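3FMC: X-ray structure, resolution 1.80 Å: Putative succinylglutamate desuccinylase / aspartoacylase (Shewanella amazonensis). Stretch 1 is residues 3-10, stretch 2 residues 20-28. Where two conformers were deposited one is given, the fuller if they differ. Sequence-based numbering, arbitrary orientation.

Stretch 1, residues 3-10: RVDKHEVR
Stretch 2, residues 20-28: LSLPVYRFK

Two strands of one chain, the first running through D5 to R10 and onward, the second arriving through L20 and ending at F27, run antiparallel, their N-to-C directions 148° apart. Both are extended, with phi between -79° and -140° and psi between 115° and 160°. The register pairs D5 with R26, K6 with Y25, H7 with V24, E8 with P23, V9 with L22 and R10 with S21, at CA–CA distances of 4.3 to 5.3 Å.

Three pairs carry reciprocal backbone hydrogen bonds: D5 N to R26 O 2.9 Å and R26 N to D5 O 2.8 Å; H7 N to V24 O 3.0 Å and V24 N to H7 O 2.8 Å; V9 N to L22 O 3.0 Å and L22 N to V9 O 2.9 Å. Between them lie closer pairs, K6 with Y25 and E8 with P23, that make no such bonds, so P23, which has no amide proton, costs this ladder no hydrogen bond. Most of these carbonyls also receive CA–H contacts, as from E8 CA to L22 O at 3.2 Å.

D5, H7, V9, L22, V24 and R26 share one face. The H7 ring (chi1 p, chi2 -84°) lies over V24, whose CB sits 3.9 Å from the ring centroid, while V9 CG2 meets V24 CG2 at 3.7 Å; both valines are t, and their beta-branching suits extended backbone.

On the other face F27 (m, chi2 81°) offers its ring face to V4 (t), with V4 CG1 4.2 Å from its centroid. Y25 (m, chi2 -80°) packs on the aliphatic part of K6, K6 CD to Y25 CE1 3.6 Å. The K6 chain, t, t, t, m, ends in a salt bridge to E8 (chi1 m), K6 NZ to E8 OE2 2.7 Å, pairing opposite charges two residues apart on one face.

One water donates to R3 O (2.5 Å) and R26 O (3.0 Å); another joins H7 ND1 (2.8 Å) to V24 O (3.0 Å).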

ATOM      1  N   ARG C   3     -23.189  34.320  12.309  1.00 53.17           N
ATOM      2  CA  ARG C   3     -21.735  34.440  12.607  1.00 49.82           C
ATOM      3  C   ARG C   3     -20.919  33.682  11.510  1.00 49.49           C
ATOM      4  O   ARG C   3     -20.403  34.310  10.575  1.00 52.25           O
ATOM      5  CB  ARG C   3     -21.461  33.962  14.058  1.00 50.04           C
ATOM      6  CG  ARG C   3     -20.011  34.132  14.588  1.00 54.36           C
ATOM      7  CD  ARG C   3     -19.427  35.451  14.110  1.00 56.11           C
ATOM      8  NE  ARG C   3     -18.193  35.885  14.762  1.00 56.27           N
ATOM      9  CZ  ARG C   3     -17.355  36.785  14.228  1.00 59.15           C
ATOM     10  NH1 ARG C   3     -17.570  37.307  13.018  1.00 62.52           N
ATOM     11  NH2 ARG C   3     -16.268  37.147  14.882  1.00 54.78           N
ATOM     12  N   VAL C   4     -20.824  32.356  11.609  1.00 47.12           N
ATOM     13  CA  VAL C   4     -20.111  31.552  10.614  1.00 44.63           C
ATOM     14  C   VAL C   4     -21.130  30.904   9.696  1.00 41.41           C
ATOM     15  O   VAL C   4     -22.130  30.368  10.154  1.00 44.74           O
ATOM     16  CB  VAL C   4     -19.280  30.396  11.238  1.00 45.31           C
ATOM     17  CG1 VAL C   4     -18.298  29.870  10.214  1.00 34.61           C
ATOM     18  CG2 VAL C   4     -18.539  30.854  12.467  1.00 51.00           C
ATOM     19  N   ASP C   5     -20.882  30.966   8.400  1.00 35.17           N
ATOM     20  CA  ASP C   5     -21.725  30.323   7.418  1.00 34.82           C
ATOM     21  C   ASP C   5     -20.917  29.118   6.885  1.00 31.91           C
ATOM     22  O   ASP C   5     -19.698  29.215   6.724  1.00 29.91           O
ATOM     23  CB  ASP C   5     -21.993  31.317   6.288  1.00 37.40           C
ATOM     24  CG  ASP C   5     -22.933  30.775   5.211  1.00 51.94           C
ATOM     25  OD1 ASP C   5     -23.001  31.409   4.132  1.00 69.14           O
ATOM     26  OD2 ASP C   5     -23.609  29.735   5.426  1.00 66.95           O
ATOM     27  N   LYS C   6     -21.559  27.970   6.671  0.50 30.41           N
ATOM     28  CA  LYS C   6     -20.868  26.798   6.093  0.50 29.23           C
ATOM     29  C   LYS C   6     -21.526  26.342   4.805  0.50 25.06           C
ATOM     30  O   LYS C   6     -22.732  26.255   4.754  0.50 22.99           O
ATOM     31  CB  LYS C   6     -20.866  25.597   7.029  0.50 28.34           C
ATOM     32  CG  LYS C   6     -20.440  24.288   6.331  0.50 30.04           C
ATOM     33  CD  LYS C   6     -20.427  23.104   7.256  0.50 31.32           C
ATOM     34  CE  LYS C   6     -20.393  21.772   6.514  0.50 31.75           C
ATOM     35  NZ  LYS C   6     -21.704  21.375   5.926  0.50 29.02           N
ATOM     36  N   HIS C   7     -20.719  26.018   3.797  1.00 22.83           N
ATOM     37  CA  HIS C   7     -21.212  25.467   2.555  1.00 25.13           C
ATOM     38  C   HIS C   7     -20.268  24.331   2.154  1.00 24.20           C
ATOM     39  O   HIS C   7     -19.165  24.227   2.653  1.00 23.24           O
ATOM     40  CB  HIS C   7     -21.466  26.498   1.461  1.00 27.82           C
ATOM     41  CG  HIS C   7     -20.248  27.011   0.779  1.00 28.67           C
ATOM     42  ND1 HIS C   7     -19.489  28.044   1.284  1.00 36.44           N
ATOM     43  CD2 HIS C   7     -19.715  26.705  -0.430  1.00 38.57           C
ATOM     44  CE1 HIS C   7     -18.506  28.314   0.437  1.00 43.51           C
ATOM     45  NE2 HIS C   7     -18.621  27.518  -0.612  1.00 38.69           N
ATOM     46  N   GLU C   8     -20.752  23.449   1.303  1.00 23.40           N
ATOM     47  CA  GLU C   8     -19.950  22.325   0.847  1.00 22.89           C
ATOM     48  C   GLU C   8     -19.597  22.520  -0.592  1.00 21.80           C
ATOM     49  O   GLU C   8     -20.414  23.009  -1.392  1.00 20.22           O
ATOM     50  CB  GLU C   8     -20.690  21.023   1.056  1.00 24.86           C
ATOM     51  CG  GLU C   8     -21.133  20.888   2.461  1.00 34.92           C
ATOM     52  CD  GLU C   8     -21.122  19.477   2.956  1.00 41.74           C
ATOM     53  OE1 GLU C   8     -21.092  18.530   2.137  1.00 59.51           O
ATOM     54  OE2 GLU C   8     -21.105  19.329   4.193  1.00 55.33           O
ATOM     55  N   VAL C   9     -18.367  22.142  -0.923  1.00 15.37           N
ATOM     56  CA  VAL C   9     -17.857  22.270  -2.257  1.00 16.76           C
ATOM     57  C   VAL C   9     -17.411  20.868  -2.694  1.00 16.84           C
ATOM     58  O   VAL C   9     -16.648  20.212  -1.993  1.00 16.19           O
ATOM     59  CB  VAL C   9     -16.701  23.261  -2.275  1.00 17.27           C
ATOM     60  CG1 VAL C   9     -15.905  23.216  -3.572  1.00 18.54           C
ATOM     61  CG2 VAL C   9     -17.254  24.678  -1.972  1.00 18.15           C
ATOM     62  N   ARG C  10     -17.935  20.438  -3.836  1.00 16.92           N
ATOM     63  CA  ARG C  10     -17.616  19.139  -4.418  1.00 18.16           C
ATOM     64  C   ARG C  10     -16.271  19.165  -5.138  1.00 16.28           C
ATOM     65  O   ARG C  10     -16.013  20.053  -5.962  1.00 15.35           O
ATOM     66  CB  ARG C  10     -18.680  18.786  -5.433  1.00 18.20           C
ATOM     67  CG  ARG C  10     -18.600  17.384  -5.877  1.00 30.65           C
ATOM     68  CD  ARG C  10     -19.345  16.456  -4.946  1.00 48.74           C
ATOM     69  NE  ARG C  10     -20.657  16.148  -5.521  1.00 58.77           N
ATOM     70  CZ  ARG C  10     -20.830  15.275  -6.522  1.00 60.55           C
ATOM     71  NH1 ARG C  10     -19.788  14.636  -7.080  1.00 56.64           N
ATOM     72  NH2 ARG C  10     -22.054  15.043  -6.986  1.00 69.55           N
ATOM     73  N   LEU C  20     -17.050  13.360  -3.107  1.00 17.14           N
ATOM     74  CA  LEU C  20     -15.934  13.877  -2.302  1.00 14.43           C
ATOM     75  C   LEU C  20     -16.264  15.378  -2.185  1.00 15.74           C
ATOM     76  O   LEU C  20     -16.451  16.039  -3.194  1.00 13.38           O
ATOM     77  CB  LEU C  20     -14.573  13.637  -2.985  1.00 14.19           C
ATOM     78  CG  LEU C  20     -14.062  12.156  -3.023  1.00 12.98           C
ATOM     79  CD1 LEU C  20     -12.855  12.003  -3.954  1.00 18.90           C
ATOM     80  CD2 LEU C  20     -13.767  11.619  -1.591  1.00 14.94           C
ATOM     81  N   SER C  21     -16.413  15.859  -0.953  1.00 13.48           N
ATOM     82  CA  SER C  21     -16.719  17.240  -0.681  1.00 13.56           C
ATOM     83  C   SER C  21     -15.953  17.774   0.521  1.00 14.70           C
ATOM     84  O   SER C  21     -15.466  16.993   1.386  1.00 17.21           O
ATOM     85  CB  SER C  21     -18.208  17.503  -0.555  1.00 20.10           C
ATOM     86  OG  SER C  21     -18.716  16.800   0.532  1.00 35.12           O
ATOM     87  N   LEU C  22     -15.845  19.121   0.532  1.00 14.72           N
ATOM     88  CA  LEU C  22     -15.091  19.871   1.530  1.00 13.03           C
ATOM     89  C   LEU C  22     -16.077  20.791   2.262  1.00 15.27           C
ATOM     90  O   LEU C  22     -16.951  21.369   1.624  1.00 16.81           O
ATOM     91  CB  LEU C  22     -14.062  20.805   0.841  1.00 14.87           C
ATOM     92  CG  LEU C  22     -13.137  20.313  -0.264  1.00 17.05           C
ATOM     93  CD1 LEU C  22     -12.101  21.315  -0.656  1.00 21.20           C
ATOM     94  CD2 LEU C  22     -12.490  19.008   0.186  1.00 24.86           C
ATOM     95  N   PRO C  23     -15.880  20.983   3.570  1.00 14.53           N
ATOM     96  CA  PRO C  23     -16.650  21.969   4.331  1.00 16.86           C
ATOM     97  C   PRO C  23     -15.901  23.307   4.230  1.00 17.16           C
ATOM     98  O   PRO C  23     -14.691  23.343   4.446  1.00 16.19           O
ATOM     99  CB  PRO C  23     -16.599  21.434   5.766  1.00 16.75           C
ATOM    100  CG  PRO C  23     -15.338  20.687   5.853  1.00 14.38           C
ATOM    101  CD  PRO C  23     -14.921  20.276   4.436  1.00 17.04           C
ATOM    102  N   VAL C  24     -16.600  24.361   3.809  1.00 17.25           N
ATOM    103  CA  VAL C  24     -16.038  25.722   3.685  1.00 16.59           C
ATOM    104  C   VAL C  24     -16.747  26.610   4.692  1.00 17.34           C
ATOM    105  O   VAL C  24     -17.975  26.789   4.573  1.00 16.07           O
ATOM    106  CB  VAL C  24     -16.198  26.251   2.260  1.00 15.59           C
ATOM    107  CG1 VAL C  24     -15.524  27.670   2.091  1.00 17.69           C
ATOM    108  CG2 VAL C  24     -15.626  25.227   1.283  1.00 16.74           C
ATOM    109  N   TYR C  25     -15.997  27.116   5.689  1.00 15.83           N
ATOM    110  CA  TYR C  25     -16.537  27.967   6.729  1.00 15.26           C
ATOM    111  C   TYR C  25     -16.168  29.409   6.406  1.00 17.73           C
ATOM    112  O   TYR C  25     -15.053  29.686   5.970  1.00 18.60           O
ATOM    113  CB  TYR C  25     -15.983  27.584   8.085  1.00 16.41           C
ATOM    114  CG  TYR C  25     -16.418  26.199   8.532  1.00 19.10           C
ATOM    115  CD1 TYR C  25     -17.669  25.998   9.069  1.00 18.11           C
ATOM    116  CD2 TYR C  25     -15.563  25.106   8.422  1.00 18.38           C
ATOM    117  CE1 TYR C  25     -18.072  24.774   9.469  1.00 16.61           C
ATOM    118  CE2 TYR C  25     -15.968  23.850   8.834  1.00 17.24           C
ATOM    119  CZ  TYR C  25     -17.226  23.680   9.331  1.00 16.16           C
ATOM    120  OH  TYR C  25     -17.667  22.445   9.744  1.00 15.43           O
ATOM    121  N   ARG C  26     -17.137  30.305   6.492  1.00 18.86           N
ATOM    122  CA  ARG C  26     -16.864  31.696   6.202  1.00 19.55           C
ATOM    123  C   ARG C  26     -17.362  32.631   7.266  1.00 22.30           C
ATOM    124  O   ARG C  26     -18.511  32.501   7.743  1.00 20.64           O
ATOM    125  CB  ARG C  26     -17.483  32.118   4.903  1.00 22.29           C
ATOM    126  CG  ARG C  26     -16.877  33.446   4.419  1.00 38.82           C
ATOM    127  CD  ARG C  26     -17.761  34.121   3.428  1.00 56.28           C
ATOM    128  NE  ARG C  26     -17.001  35.002   2.552  1.00 69.69           N
ATOM    129  CZ  ARG C  26     -17.537  35.875   1.699  1.00 76.29           C
ATOM    130  NH1 ARG C  26     -18.855  36.048   1.626  1.00 80.00           N
ATOM    131  NH2 ARG C  26     -16.739  36.606   0.926  1.00 79.72           N
ATOM    132  N   PHE C  27     -16.462  33.528   7.669  1.00 19.87           N
ATOM    133  CA  PHE C  27     -16.779  34.659   8.535  1.00 21.43           C
ATOM    134  C   PHE C  27     -16.800  35.906   7.623  1.00 22.87           C
ATOM    135  O   PHE C  27     -15.826  36.207   6.956  1.00 21.23           O
ATOM    136  CB  PHE C  27     -15.721  34.861   9.586  1.00 22.21           C
ATOM    137  CG  PHE C  27     -15.605  33.757  10.559  1.00 22.77           C
ATOM    138  CD1 PHE C  27     -14.909  32.610  10.264  1.00 26.44           C
ATOM    139  CD2 PHE C  27     -16.185  33.876  11.810  1.00 30.02           C
ATOM    140  CE1 PHE C  27     -14.790  31.589  11.225  1.00 32.81           C
ATOM    141  CE2 PHE C  27     -16.056  32.880  12.759  1.00 36.36           C
ATOM    142  CZ  PHE C  27     -15.359  31.742  12.472  1.00 25.28           C
ATOM    143  N   LYS C  28     -17.936  36.586   7.538  1.00 25.23           N
ATOM    144  CA  LYS C  28     -18.052  37.801   6.724  1.00 26.34           C
ATOM    145  C   LYS C  28     -17.411  39.009   7.452  1.00 27.87           C
ATOM    146  O   LYS C  28     -17.672  39.266   8.620  1.00 24.28           O
ATOM    147  CB  LYS C  28     -19.518  38.106   6.430  1.00 30.53           C
TER
HETATM  148  O   HOH W   1     -20.500  34.757   8.133  1.00 46.89           O
HETATM  149  O   HOH W   2     -19.446  29.276   3.802  1.00 32.95           O